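Local atomic coordinates of probable enoyl-CoA hydratase/isomerase (Mycobacterium abscessus, PDB entry 3SWX), a protein that probably acts as an enoyl-CoA hydratase or isomerase, working on acyl-CoA thioesters like other members of the crotonase superfamily. Residues B[110-115]-B[132-137]; B[126-131]-B[184-189]; B[31-36]-B[65-70]. All coordinates share one frame; numbering follows the deposited sequence.

All three contacts lie in one crotonase fold. Contact 3 closes first along the chain. The segments of contacts 1 and 2 then alternate, because 126-131 runs directly into 132-137. Contact 2 pairs strands 126-130 and 186-188 of the six-stranded sheet, contact 1 two strands of the smaller three-stranded sheet. The centres of contacts 1 and 2 are about 12 Å apart, and Phe-135 packs on Val-184. Contact 3 is centred about 12 Å from contact 1 and touches it through Phe-66 and His-110. Contacts 2 and 3 are about 20 Å apart between centres and do not touch. Contacts 1 and 3 bring the 65-70 loop next to the start of helix 116-123, where relatives form the oxyanion hole.

Contact 1: B[110-115]-B[132-137]; sequences HGKVLT and TATFAQ
Strands 112-114 and 134-136 run parallel, 4.7 Å apart and crossed by 20°, with backbone bonds that alternate from one strand to the other. Val-113 uses both its N and its O toward strand 134-136: its N donates to Thr-134 O at 2.7 Å, and its O accepts from Ala-136 N at 3.1 Å. The pairing continues with Thr-134 N to Gly-111 O and Thr-115 N to Ala-136 O. The last bond is almost straight (174°). Before the strand begins, Thr-132 stands in for a backbone carbonyl. Thr-132 OG1, between the backbone N and the carbonyl carbon, accepts from Gly-111 N at 3.1 Å and also bonds Asp-130 OD1. On the face that carries Val-113 and Phe-135, these two side chains lie side by side and point the same way. Val-113 CB meets Phe-135 CD2 obliquely at 3.5 Å, while CG1 lies near Phe-135 CD2 and CG2 near Phe-135 CE2. Ile-118 of helix 116-123 packs on both, and the ring of Phe-173 meets that of Phe-135. On the other face, Lys-112 CG runs beside Thr-134 OG1, and Leu-114 CD2 rests on Ala-136 CB at 3.9 Å. Gln-137 bends at chi2 (81°), which brings NE2 to a weak bond with Thr-115 O; Glu-139 OE1 is its stronger partner. This parallel pair belongs to the small second sheet of the crotonase fold, a spiral of beta-beta-alpha units.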
loop_
_atom_site.group_PDB
_atom_site.type_symbol
_atom_site.label_atom_id
_atom_site.label_comp_id
_atom_site.label_asym_id
_atom_site.label_seq_id
_atom_site.Cartn_x
_atom_site.Cartn_y
_atom_site.Cartn_z
ATOM N N HIS B 110 21.152 -7.000 -9.272
ATOM C CA HIS B 110 22.320 -6.137 -9.395
ATOM C C HIS B 110 22.364 -5.620 -10.831
ATOM O O HIS B 110 21.793 -6.229 -11.721
ATOM C CB HIS B 110 23.589 -6.930 -9.106
ATOM C CG HIS B 110 23.976 -7.876 -10.205
ATOM N ND1 HIS B 110 23.228 -8.989 -10.530
ATOM C CD2 HIS B 110 25.029 -7.866 -11.061
ATOM C CE1 HIS B 110 23.805 -9.624 -11.534
ATOM N NE2 HIS B 110 24.902 -8.967 -11.870
ATOM N N GLY B 111 23.054 -4.504 -11.047
ATOM C CA GLY B 111 23.133 -3.882 -12.379
ATOM C C GLY B 111 21.762 -3.460 -12.884
ATOM O O GLY B 111 20.860 -3.178 -12.092
ATOM N N LYS B 112 21.591 -3.436 -14.198
ATOM C CA LYS B 112 20.286 -3.092 -14.787
ATOM C C LYS B 112 19.217 -4.153 -14.594
ATOM O O LYS B 112 19.425 -5.366 -14.850
ATOM C CB LYS B 112 20.423 -2.784 -16.275
ATOM C CG LYS B 112 21.248 -1.532 -16.509
ATOM C CD LYS B 112 21.257 -1.132 -17.978
ATOM C CE LYS B 112 22.008 0.173 -18.192
ATOM N NZ LYS B 112 21.737 0.659 -19.570
ATOM N N VAL B 113 18.069 -3.685 -14.136
ATOM C CA VAL B 113 16.895 -4.492 -13.999
ATOM C C VAL B 113 15.865 -3.815 -14.920
ATOM O O VAL B 113 15.251 -2.781 -14.549
ATOM C CB VAL B 113 16.423 -4.528 -12.530
ATOM C CG1 VAL B 113 15.153 -5.377 -12.386
ATOM C CG2 VAL B 113 17.536 -5.069 -11.615
ATOM N N LEU B 114 15.708 -4.344 -16.135
ATOM C CA LEU B 114 14.805 -3.725 -17.089
ATOM C C LEU B 114 13.521 -4.510 -17.230
ATOM O O LEU B 114 13.536 -5.727 -17.140
ATOM C CB LEU B 114 15.455 -3.599 -18.468
ATOM C CG LEU B 114 16.854 -2.975 -18.523
ATOM C CD1 LEU B 114 17.434 -3.085 -19.958
ATOM C CD2 LEU B 114 16.805 -1.553 -18.031
ATOM N N THR B 115 12.436 -3.778 -17.494
ATOM C CA THR B 115 11.166 -4.320 -17.939
ATOM C C THR B 115 10.723 -5.554 -17.122
ATOM O O THR B 115 10.346 -5.436 -15.949
ATOM C CB THR B 115 11.210 -4.598 -19.486
ATOM O OG1 THR B 115 12.233 -5.551 -19.781
ATOM C CG2 THR B 115 11.491 -3.318 -20.277
ATOM N N THR B 132 24.639 -1.430 -6.786
ATOM C CA THR B 132 24.695 -1.034 -8.195
ATOM C C THR B 132 23.349 -1.138 -8.905
ATOM O O THR B 132 23.235 -0.693 -10.026
ATOM C CB THR B 132 25.679 -1.913 -9.022
ATOM O OG1 THR B 132 25.130 -3.233 -9.184
ATOM C CG2 THR B 132 27.029 -2.011 -8.343
ATOM N N ALA B 133 22.342 -1.757 -8.294
ATOM C CA ALA B 133 21.099 -2.026 -9.019
ATOM C C ALA B 133 20.465 -0.736 -9.543
ATOM O O ALA B 133 20.324 0.228 -8.799
ATOM C CB ALA B 133 20.109 -2.777 -8.142
ATOM N N THR B 134 20.141 -0.708 -10.835
ATOM C CA THR B 134 19.218 0.304 -11.378
ATOM C C THR B 134 18.023 -0.360 -12.067
ATOM O O THR B 134 18.084 -1.534 -12.447
ATOM C CB THR B 134 19.879 1.269 -12.366
ATOM O OG1 THR B 134 20.309 0.540 -13.508
ATOM C CG2 THR B 134 21.043 2.010 -11.737
ATOM N N PHE B 135 16.948 0.408 -12.238
ATOM C CA PHE B 135 15.666 -0.108 -12.730
ATOM C C PHE B 135 15.051 0.807 -13.801
ATOM O O PHE B 135 15.076 2.030 -13.671
ATOM C CB PHE B 135 14.662 -0.241 -11.573
ATOM C CG PHE B 135 15.168 -1.055 -10.413
ATOM C CD1 PHE B 135 15.968 -0.475 -9.441
ATOM C CD2 PHE B 135 14.833 -2.389 -10.281
ATOM C CE1 PHE B 135 16.451 -1.219 -8.387
ATOM C CE2 PHE B 135 15.303 -3.140 -9.214
ATOM C CZ PHE B 135 16.113 -2.555 -8.267
ATOM N N ALA B 136 14.470 0.214 -14.836
ATOM C CA ALA B 136 13.738 0.995 -15.835
ATOM C C ALA B 136 12.613 0.206 -16.508
ATOM O O ALA B 136 12.843 -0.852 -17.131
ATOM C CB ALA B 136 14.697 1.570 -16.877
ATOM N N GLN B 137 11.400 0.761 -16.398
ATOM C CA GLN B 137 10.209 0.197 -16.977
ATOM C C GLN B 137 10.064 0.795 -18.389
ATOM O O GLN B 137 9.270 1.728 -18.631
ATOM C CB GLN B 137 9.009 0.505 -16.071
ATOM C CG GLN B 137 7.817 -0.418 -16.245
ATOM C CD GLN B 137 7.964 -1.740 -15.514
ATOM O OE1 GLN B 137 7.827 -1.801 -14.287
ATOM N NE2 GLN B 137 8.218 -2.808 -16.263
#

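Contact 2: B[126-131]-B[184-189]; sequences IVIADE and VQEIVP
Val-184 packs crosswise on the neighbouring strand. Val-184 CG1 touches Ala-129 CB at 3.8 Å, and Val-184 CG2 meets Val-127 CG1 at 4.0 Å. Val-184 and Val-127 are both buried, with Ala-178 of helix 175-180 touching Val-184. Gln-185 grips Val-127 twice. Gln-185 N donates to Val-127 O at 2.8 Å, in the plane of that carbonyl. Its side chain folds back, with CG anti to the carbonyl carbon (chi1 -82°) and a bend at chi2 (56°). This turn brings Gln-185 OE1 to Val-127 N, also at 2.8 Å. The side-chain carbonyl thus takes the part of a strand carbonyl. The other end of the amide, NE2, bonds Asn-162 OD1 of the second subunit, so the same group also ties the sheet edge to a neighbouring chain. Glu-186 O then accepts from Ala-129 N at 2.9 Å, nearly along the C=O axis. Beside it, Ile-128 CD1 leans on Glu-186 CB. Here strand 186-188 joins strand 126-130 in parallel, in the six-stranded sheet of the crotonase fold, where it is outermost within this chain. Helix 193-205 covers the face that carries Ile-128 and Val-188. Ile-187 points to the opposite face and sets CG2 against Glu-131 CA at 3.8 Å. Val-188 N donates to Ala-129 O, and its CG2, in the crowded position between N and the carbonyl carbon, presses on that same oxygen at 3.4 Å. Val-188 O takes a weak, bent bond from Glu-131 N (122°). At Pro-189, the extended Glu-131 chain lays OE2 alongside CA at 3.5 Å, while that oxygen accepts from Val-190 N.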
loop_
_atom_site.group_PDB
_atom_site.type_symbol
_atom_site.label_atom_id
_atom_site.label_comp_id
_atom_site.label_asym_id
_atom_site.label_seq_id
_atom_site.Cartn_x
_atom_site.Cartn_y
_atom_site.Cartn_z
ATOM N N ILE B 126 10.490 -11.540 -1.514
ATOM C CA ILE B 126 11.538 -10.714 -0.887
ATOM C C ILE B 126 12.571 -10.383 -1.943
ATOM O O ILE B 126 12.998 -11.266 -2.715
ATOM C CB ILE B 126 12.249 -11.421 0.335
ATOM C CG1 ILE B 126 11.260 -11.787 1.457
ATOM C CG2 ILE B 126 13.348 -10.504 0.950
ATOM C CD1 ILE B 126 11.771 -12.880 2.352
ATOM N N VAL B 127 12.970 -9.111 -1.994
ATOM C CA VAL B 127 13.880 -8.641 -3.033
ATOM C C VAL B 127 15.077 -8.001 -2.355
ATOM O O VAL B 127 14.924 -7.113 -1.497
ATOM C CB VAL B 127 13.208 -7.634 -4.011
ATOM C CG1 VAL B 127 14.216 -7.094 -5.055
ATOM C CG2 VAL B 127 12.003 -8.268 -4.720
ATOM N N ILE B 128 16.262 -8.465 -2.740
ATOM C CA ILE B 128 17.509 -7.924 -2.241
ATOM C C ILE B 128 18.272 -7.352 -3.420
ATOM O O ILE B 128 18.440 -8.042 -4.440
ATOM C CB ILE B 128 18.384 -9.011 -1.601
ATOM C CG1 ILE B 128 17.602 -9.781 -0.533
ATOM C CG2 ILE B 128 19.685 -8.385 -1.056
ATOM C CD1 ILE B 128 17.148 -8.932 0.666
ATOM N N ALA B 129 18.756 -6.116 -3.257
ATOM C CA ALA B 129 19.582 -5.454 -4.262
ATOM C C ALA B 129 21.007 -5.184 -3.760
ATOM O O ALA B 129 21.204 -4.857 -2.581
ATOM C CB ALA B 129 18.911 -4.140 -4.689
ATOM N N ASP B 130 22.015 -5.324 -4.630
ATOM C CA ASP B 130 23.310 -4.754 -4.306
ATOM C C ASP B 130 23.272 -3.267 -4.686
ATOM O O ASP B 130 22.366 -2.823 -5.398
ATOM C CB ASP B 130 24.520 -5.566 -4.871
ATOM C CG ASP B 130 24.955 -5.153 -6.276
ATOM O OD1 ASP B 130 24.228 -4.419 -6.982
ATOM O OD2 ASP B 130 26.057 -5.590 -6.675
ATOM N N GLU B 131 24.252 -2.505 -4.200
ATOM C CA GLU B 131 24.258 -1.044 -4.382
ATOM C C GLU B 131 24.291 -0.558 -5.843
ATOM O O GLU B 131 23.976 0.608 -6.117
ATOM C CB GLU B 131 25.381 -0.402 -3.550
ATOM C CG GLU B 131 26.766 -0.986 -3.779
ATOM C CD GLU B 131 27.809 -0.488 -2.770
ATOM O OE1 GLU B 131 27.660 0.661 -2.277
ATOM O OE2 GLU B 131 28.773 -1.251 -2.488
ATOM N N VAL B 184 12.337 -2.991 -3.133
ATOM C CA VAL B 184 13.552 -3.637 -2.652
ATOM C C VAL B 184 13.565 -3.601 -1.129
ATOM O O VAL B 184 13.412 -2.531 -0.545
ATOM C CB VAL B 184 14.792 -2.886 -3.179
ATOM C CG1 VAL B 184 16.068 -3.295 -2.387
ATOM C CG2 VAL B 184 14.961 -3.144 -4.663
ATOM N N GLN B 185 13.767 -4.749 -0.488
ATOM C CA GLN B 185 13.696 -4.831 0.978
ATOM C C GLN B 185 15.006 -4.449 1.633
ATOM O O GLN B 185 15.030 -3.980 2.758
ATOM C CB GLN B 185 13.295 -6.229 1.455
ATOM C CG GLN B 185 11.801 -6.481 1.418
ATOM C CD GLN B 185 11.206 -6.242 0.049
ATOM O OE1 GLN B 185 11.353 -7.069 -0.862
ATOM N NE2 GLN B 185 10.525 -5.106 -0.108
ATOM N N GLU B 186 16.107 -4.648 0.931
ATOM C CA GLU B 186 17.400 -4.364 1.516
ATOM C C GLU B 186 18.420 -4.162 0.408
ATOM O O GLU B 186 18.392 -4.858 -0.620
ATOM C CB GLU B 186 17.813 -5.502 2.459
ATOM C CG GLU B 186 19.100 -5.214 3.213
ATOM C CD GLU B 186 19.548 -6.351 4.129
ATOM O OE1 GLU B 186 18.780 -7.345 4.332
ATOM O OE2 GLU B 186 20.694 -6.228 4.641
ATOM N N ILE B 187 19.281 -3.167 0.622
ATOM C CA ILE B 187 20.393 -2.886 -0.242
ATOM C C ILE B 187 21.691 -3.272 0.479
ATOM O O ILE B 187 21.933 -2.851 1.612
ATOM C CB ILE B 187 20.483 -1.399 -0.595
ATOM C CG1 ILE B 187 19.173 -0.872 -1.196
ATOM C CG2 ILE B 187 21.662 -1.149 -1.570
ATOM C CD1 ILE B 187 19.139 0.647 -1.235
ATOM N N VAL B 188 22.527 -4.043 -0.213
ATOM C CA VAL B 188 23.783 -4.542 0.339
ATOM C C VAL B 188 24.960 -4.154 -0.561
ATOM O O VAL B 188 24.752 -3.699 -1.698
ATOM C CB VAL B 188 23.731 -6.069 0.478
ATOM C CG1 VAL B 188 22.606 -6.476 1.453
ATOM C CG2 VAL B 188 23.549 -6.740 -0.898
ATOM N N PRO B 189 26.202 -4.317 -0.053
ATOM C CA PRO B 189 27.374 -3.951 -0.853
ATOM C C PRO B 189 27.519 -4.756 -2.139
ATOM O O PRO B 189 26.967 -5.857 -2.257
ATOM C CB PRO B 189 28.548 -4.220 0.100
ATOM C CG PRO B 189 27.949 -3.985 1.476
ATOM C CD PRO B 189 26.572 -4.610 1.344
#

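Contact 3: B[31-36]-B[65-70]; sequences NAFDKT and LFTAGL
Asn-31 points at the loop 65-70, and Thr-67 reaches across to its backbone, so each side chain holds the other's segment. Thr-67 forms an ST turn, in which OG1 accepts from Gly-69 N at 2.9 Å. The turn lies in the loop after strand 56-61 of the crotonase fold. By analogy with relatives, the backbone N-H of Leu-70, just past the turn, probably forms part of the oxyanion hole. The Asn-31 side chain has CG anti to the carbonyl carbon. Asn-31 ND2 reaches Phe-66 O at 3.1 Å, with that oxygen near the amide plane but the nitrogen well above the plane of the carbonyl. A weaker bond goes to Leu-65 O, and Glu-62 O is the strongest partner of ND2. Arg-26 N holds OD1, so both ends of the amide are fixed. In return Thr-67, with OG1 anti to its own N (chi1 179°), donates to Asn-31 O at 2.7 Å. OG1 thus gives one bond and takes another, which fixes its rotation. Phe-33 crosses Thr-67 at about a right angle, and its CD2 lies 3.8 Å from Thr-67 OG1. Trp-94 meets the Phe-33 ring edge-to-face, and Leu-120 of helix 116-123 also packs on it. Leu-70, with CG anti to its N, swings CD1 back to 3.6 Å from Phe-33 O. The backbones form a single bridge here. Gly-69 O lies at the edge of the Phe-33 ring and accepts from Phe-33 N at 2.8 Å, nearly along its own C=O axis.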
loop_
_atom_site.group_PDB
_atom_site.type_symbol
_atom_site.label_atom_id
_atom_site.label_comp_id
_atom_site.label_asym_id
_atom_site.label_seq_id
_atom_site.Cartn_x
_atom_site.Cartn_y
_atom_site.Cartn_z
ATOM N N ASN B 31 21.418 -11.883 -19.934
ATOM C CA ASN B 31 20.273 -12.609 -19.399
ATOM C C ASN B 31 18.939 -12.167 -19.979
ATOM O O ASN B 31 17.941 -12.142 -19.269
ATOM C CB ASN B 31 20.254 -12.497 -17.864
ATOM C CG ASN B 31 21.457 -13.162 -17.224
ATOM O OD1 ASN B 31 21.988 -14.146 -17.757
ATOM N ND2 ASN B 31 21.886 -12.640 -16.074
ATOM N N ALA B 32 18.919 -11.830 -21.267
ATOM C CA ALA B 32 17.668 -11.535 -21.949
ATOM C C ALA B 32 16.839 -12.815 -22.050
ATOM O O ALA B 32 17.371 -13.876 -22.359
ATOM C CB ALA B 32 17.929 -10.946 -23.370
ATOM N N PHE B 33 15.551 -12.725 -21.757
ATOM C CA PHE B 33 14.671 -13.894 -21.798
ATOM C C PHE B 33 14.320 -14.246 -23.248
ATOM O O PHE B 33 13.554 -13.543 -23.915
ATOM C CB PHE B 33 13.414 -13.669 -20.969
ATOM C CG PHE B 33 13.586 -13.969 -19.509
ATOM C CD1 PHE B 33 13.384 -15.250 -19.016
ATOM C CD2 PHE B 33 13.940 -12.964 -18.616
ATOM C CE1 PHE B 33 13.524 -15.518 -17.650
ATOM C CE2 PHE B 33 14.098 -13.232 -17.264
ATOM C CZ PHE B 33 13.890 -14.511 -16.786
ATOM N N ASP B 34 14.943 -15.312 -23.745
ATOM C CA ASP B 34 14.536 -15.899 -25.020
ATOM C C ASP B 34 13.487 -16.979 -24.721
ATOM O O ASP B 34 13.138 -17.185 -23.550
ATOM C CB ASP B 34 15.742 -16.427 -25.822
ATOM C CG ASP B 34 16.475 -17.597 -25.151
ATOM O OD1 ASP B 34 16.387 -17.787 -23.912
ATOM O OD2 ASP B 34 17.184 -18.316 -25.889
ATOM N N LYS B 35 12.977 -17.638 -25.764
ATOM C CA LYS B 35 11.983 -18.695 -25.593
ATOM C C LYS B 35 12.495 -19.792 -24.635
ATOM O O LYS B 35 11.773 -20.210 -23.717
ATOM C CB LYS B 35 11.584 -19.307 -26.944
ATOM N N THR B 36 13.736 -20.232 -24.825
ATOM C CA THR B 36 14.282 -21.313 -23.996
ATOM C C THR B 36 14.321 -20.920 -22.507
ATOM O O THR B 36 13.801 -21.656 -21.673
ATOM C CB THR B 36 15.676 -21.786 -24.499
ATOM O OG1 THR B 36 15.563 -22.154 -25.871
ATOM C CG2 THR B 36 16.215 -22.999 -23.684
ATOM N N LEU B 65 24.613 -8.146 -15.129
ATOM C CA LEU B 65 23.343 -7.628 -14.643
ATOM C C LEU B 65 22.242 -8.687 -14.573
ATOM O O LEU B 65 22.376 -9.785 -15.115
ATOM C CB LEU B 65 22.916 -6.444 -15.500
ATOM C CG LEU B 65 22.771 -6.723 -16.994
ATOM C CD1 LEU B 65 21.371 -7.233 -17.319
ATOM C CD2 LEU B 65 23.078 -5.445 -17.791
ATOM N N PHE B 66 21.156 -8.349 -13.883
ATOM C CA PHE B 66 20.107 -9.313 -13.599
ATOM C C PHE B 66 19.403 -9.765 -14.883
ATOM O O PHE B 66 19.375 -10.964 -15.178
ATOM C CB PHE B 66 19.126 -8.736 -12.572
ATOM C CG PHE B 66 17.976 -9.636 -12.259
ATOM C CD1 PHE B 66 18.192 -10.887 -11.721
ATOM C CD2 PHE B 66 16.666 -9.227 -12.499
ATOM C CE1 PHE B 66 17.114 -11.737 -11.430
ATOM C CE2 PHE B 66 15.593 -10.050 -12.199
ATOM C CZ PHE B 66 15.809 -11.309 -11.680
ATOM N N THR B 67 18.834 -8.818 -15.630
ATOM C CA THR B 67 18.252 -9.117 -16.939
ATOM C C THR B 67 18.025 -7.863 -17.766
ATOM O O THR B 67 17.617 -6.826 -17.253
ATOM C CB THR B 67 16.904 -9.908 -16.879
ATOM O OG1 THR B 67 16.421 -10.124 -18.215
ATOM C CG2 THR B 67 15.836 -9.162 -16.067
ATOM N N ALA B 68 18.300 -7.972 -19.056
ATOM C CA ALA B 68 18.023 -6.890 -20.001
ATOM C C ALA B 68 16.562 -6.933 -20.499
ATOM O O ALA B 68 16.169 -6.104 -21.311
ATOM C CB ALA B 68 18.988 -6.973 -21.162
ATOM N N GLY B 69 15.753 -7.876 -20.003
ATOM C CA GLY B 69 14.343 -7.948 -20.391
ATOM C C GLY B 69 14.058 -8.999 -21.448
ATOM O O GLY B 69 14.706 -10.049 -21.475
ATOM N N LEU B 70 13.104 -8.711 -22.331
ATOM C CA LEU B 70 12.616 -9.697 -23.288
ATOM C C LEU B 70 13.395 -9.689 -24.607
ATOM O O LEU B 70 13.638 -8.630 -25.195
ATOM C CB LEU B 70 11.131 -9.447 -23.568
ATOM C CG LEU B 70 10.315 -10.513 -24.304
ATOM C CD1 LEU B 70 10.378 -11.873 -23.600
ATOM C CD2 LEU B 70 8.877 -10.048 -24.436
#